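Local coordinates for protein Cj0977 (Campylobacter jejuni, PDB 3BNV) that is of unknown function but acts as a sigma28-regulated, nonflagellar virulence factor of the hot-dog fold, at residues A80-E85 against I139-T144. Residues are numbered along the deposited sequence; the frame is centred on the assembly and turned at random.
Sequences ASINKE and IQVVST
Ile-82 and Lys-84 meet Val-141 and Ser-143 with no flat group at the interface, hence no faces or edges; the touching surfaces are aliphatic apart from one serine hydroxyl. Ile-82 holds its CG1 over the branch point of Val-141, 4.3 Å from Val-141 CB, with both valine methyls at much the same range. Two residues on, Lys-84 lies alongside Ser-143: Lys-84 CB is 3.8 Å from Ser-143 CB, and Lys-84 CG is also 3.8 Å from Ser-143 OG. These are van der Waals contacts, and no hydrogen bond crosses. This is the hot-dog arrangement, in which the curved antiparallel sheet wraps the long helix 67-82; here the C-terminal end of that helix and the loop after it meet strand 132-143, beside strand 87-96, outermost on that side within this chain. Asn-83, with positive phi, takes the chain out of the helix, and its amide bonds Leu-26 N and Glu-24 O. The lysine chain bends at CB-CG (chi2 -87°), which takes Lys-84 CD past Ser-143 OG at 4.1 Å, and the ammonium end leads away from the strand. Ile-82 also packs on Ala-112 of strand 105-112 and Arg-121 of strand 120-129, while Val-141 touches Ser-87.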
ATOM      1  N   ALA A  80      12.128   7.020   2.988  1.00 32.77           N
ATOM      2  CA  ALA A  80      12.818   8.302   2.967  1.00 32.39           C
ATOM      3  C   ALA A  80      13.584   8.571   4.263  1.00 32.46           C
ATOM      4  O   ALA A  80      14.578   9.286   4.255  1.00 32.71           O
ATOM      5  CB  ALA A  80      11.874   9.393   2.688  1.00 32.76           C
ATOM      6  N   SER A  81      13.130   7.990   5.365  1.00 32.36           N
ATOM      7  CA  SER A  81      13.777   8.187   6.659  1.00 32.38           C
ATOM      8  C   SER A  81      15.145   7.531   6.724  1.00 32.57           C
ATOM      9  O   SER A  81      15.958   7.895   7.546  1.00 32.99           O
ATOM     10  CB  SER A  81      12.914   7.626   7.784  1.00 32.11           C
ATOM     11  OG  SER A  81      12.925   6.213   7.757  1.00 31.72           O
ATOM     12  N   ILE A  82      15.375   6.532   5.878  1.00 32.60           N
ATOM     13  CA  ILE A  82      16.663   5.860   5.787  1.00 32.36           C
ATOM     14  C   ILE A  82      17.468   6.429   4.628  1.00 32.46           C
ATOM     15  O   ILE A  82      18.674   6.569   4.708  1.00 32.71           O
ATOM     16  CB  ILE A  82      16.453   4.369   5.497  1.00 32.68           C
ATOM     17  CG1 ILE A  82      15.640   3.758   6.630  1.00 32.06           C
ATOM     18  CG2 ILE A  82      17.816   3.651   5.292  1.00 31.92           C
ATOM     19  CD1 ILE A  82      16.083   4.274   7.981  1.00 32.10           C
ATOM     20  N   ASN A  83      16.784   6.733   3.531  1.00 32.40           N
ATOM     21  CA  ASN A  83      17.388   7.393   2.373  1.00 32.29           C
ATOM     22  C   ASN A  83      18.602   6.694   1.763  1.00 32.51           C
ATOM     23  O   ASN A  83      19.623   7.320   1.494  1.00 32.58           O
ATOM     24  CB  ASN A  83      17.774   8.845   2.678  1.00 31.99           C
ATOM     25  CG  ASN A  83      17.957   9.659   1.410  1.00 31.33           C
ATOM     26  OD1 ASN A  83      17.425   9.301   0.365  1.00 31.40           O
ATOM     27  ND2 ASN A  83      18.691  10.748   1.495  1.00 29.57           N
ATOM     28  N   LYS A  84      18.489   5.402   1.537  1.00 32.73           N
ATOM     29  CA  LYS A  84      19.529   4.672   0.844  1.00 32.87           C
ATOM     30  C   LYS A  84      19.131   4.478  -0.609  1.00 32.89           C
ATOM     31  O   LYS A  84      17.954   4.333  -0.925  1.00 33.34           O
ATOM     32  CB  LYS A  84      19.742   3.318   1.501  1.00 33.01           C
ATOM     33  CG  LYS A  84      20.391   3.410   2.861  1.00 33.37           C
ATOM     34  CD  LYS A  84      21.891   3.424   2.768  1.00 33.11           C
ATOM     35  CE  LYS A  84      22.534   3.750   4.090  1.00 33.77           C
ATOM     36  NZ  LYS A  84      24.013   3.776   3.912  1.00 35.45           N
ATOM     37  N   GLU A  85      20.105   4.474  -1.503  1.00 32.82           N
ATOM     38  CA  GLU A  85      19.779   4.365  -2.907  1.00 32.68           C
ATOM     39  C   GLU A  85      19.133   3.031  -3.227  1.00 32.53           C
ATOM     40  O   GLU A  85      18.238   2.959  -4.043  1.00 32.63           O
ATOM     41  CB  GLU A  85      21.009   4.558  -3.779  1.00 32.94           C
ATOM     42  CG  GLU A  85      20.688   4.485  -5.255  1.00 33.72           C
ATOM     43  CD  GLU A  85      21.842   4.895  -6.101  1.00 36.22           C
ATOM     44  OE1 GLU A  85      21.623   5.203  -7.298  1.00 37.49           O
ATOM     45  OE2 GLU A  85      22.972   4.911  -5.557  1.00 36.99           O
ATOM     46  N   ILE A 139       7.540  -0.291   9.934  1.00 33.13           N
ATOM     47  CA  ILE A 139       7.949  -0.826   8.645  1.00 33.06           C
ATOM     48  C   ILE A 139       9.419  -1.214   8.650  1.00 32.98           C
ATOM     49  O   ILE A 139      10.268  -0.452   9.086  1.00 33.18           O
ATOM     50  CB  ILE A 139       7.662   0.199   7.555  1.00 32.80           C
ATOM     51  CG1 ILE A 139       6.148   0.367   7.420  1.00 33.30           C
ATOM     52  CG2 ILE A 139       8.246  -0.232   6.260  1.00 32.41           C
ATOM     53  CD1 ILE A 139       5.765   1.251   6.289  1.00 34.44           C
ATOM     54  N   GLN A 140       9.721  -2.405   8.170  1.00 32.95           N
ATOM     55  CA  GLN A 140      11.089  -2.881   8.180  1.00 33.31           C
ATOM     56  C   GLN A 140      11.735  -2.645   6.820  1.00 32.92           C
ATOM     57  O   GLN A 140      11.308  -3.198   5.833  1.00 33.01           O
ATOM     58  CB  GLN A 140      11.114  -4.360   8.558  1.00 33.23           C
ATOM     59  CG  GLN A 140      10.729  -4.673  10.003  1.00 34.11           C
ATOM     60  CD  GLN A 140      10.884  -6.168  10.320  1.00 36.00           C
ATOM     61  OE1 GLN A 140      10.380  -7.028   9.575  1.00 38.89           O
ATOM     62  NE2 GLN A 140      11.599  -6.488  11.418  1.00 37.75           N
ATOM     63  N   VAL A 141      12.760  -1.796   6.793  1.00 33.02           N
ATOM     64  CA  VAL A 141      13.482  -1.446   5.575  1.00 32.77           C
ATOM     65  C   VAL A 141      14.838  -2.143   5.563  1.00 32.73           C
ATOM     66  O   VAL A 141      15.521  -2.151   6.548  1.00 32.99           O
ATOM     67  CB  VAL A 141      13.774   0.066   5.491  1.00 33.07           C
ATOM     68  CG1 VAL A 141      14.396   0.401   4.144  1.00 32.66           C
ATOM     69  CG2 VAL A 141      12.514   0.919   5.737  1.00 31.78           C
ATOM     70  N   VAL A 142      15.220  -2.737   4.442  1.00 32.72           N
ATOM     71  CA  VAL A 142      16.554  -3.305   4.301  1.00 32.41           C
ATOM     72  C   VAL A 142      17.237  -2.671   3.099  1.00 32.54           C
ATOM     73  O   VAL A 142      16.583  -2.397   2.075  1.00 32.34           O
ATOM     74  CB  VAL A 142      16.533  -4.834   4.075  1.00 32.28           C
ATOM     75  CG1 VAL A 142      17.894  -5.298   3.718  1.00 30.60           C
ATOM     76  CG2 VAL A 142      16.050  -5.572   5.321  1.00 32.25           C
ATOM     77  N   SER A 143      18.545  -2.443   3.209  1.00 32.45           N
ATOM     78  CA  SER A 143      19.276  -1.849   2.092  1.00 32.59           C
ATOM     79  C   SER A 143      20.429  -2.712   1.613  1.00 32.60           C
ATOM     80  O   SER A 143      20.903  -3.620   2.307  1.00 32.85           O
ATOM     81  CB  SER A 143      19.737  -0.422   2.400  1.00 32.24           C
ATOM     82  OG  SER A 143      20.528  -0.366   3.567  1.00 33.75           O
ATOM     83  N   THR A 144      20.858  -2.469   0.392  1.00 32.34           N
ATOM     84  CA  THR A 144      21.995  -3.200  -0.095  1.00 32.58           C
ATOM     85  C   THR A 144      22.980  -2.214  -0.704  1.00 32.78           C
ATOM     86  O   THR A 144      22.635  -1.043  -0.942  1.00 32.64           O
ATOM     87  CB  THR A 144      21.561  -4.314  -1.066  1.00 32.69           C
ATOM     88  OG1 THR A 144      20.671  -3.773  -2.053  1.00 33.62           O
ATOM     89  CG2 THR A 144      20.815  -5.406  -0.304  1.00 32.24           C
TER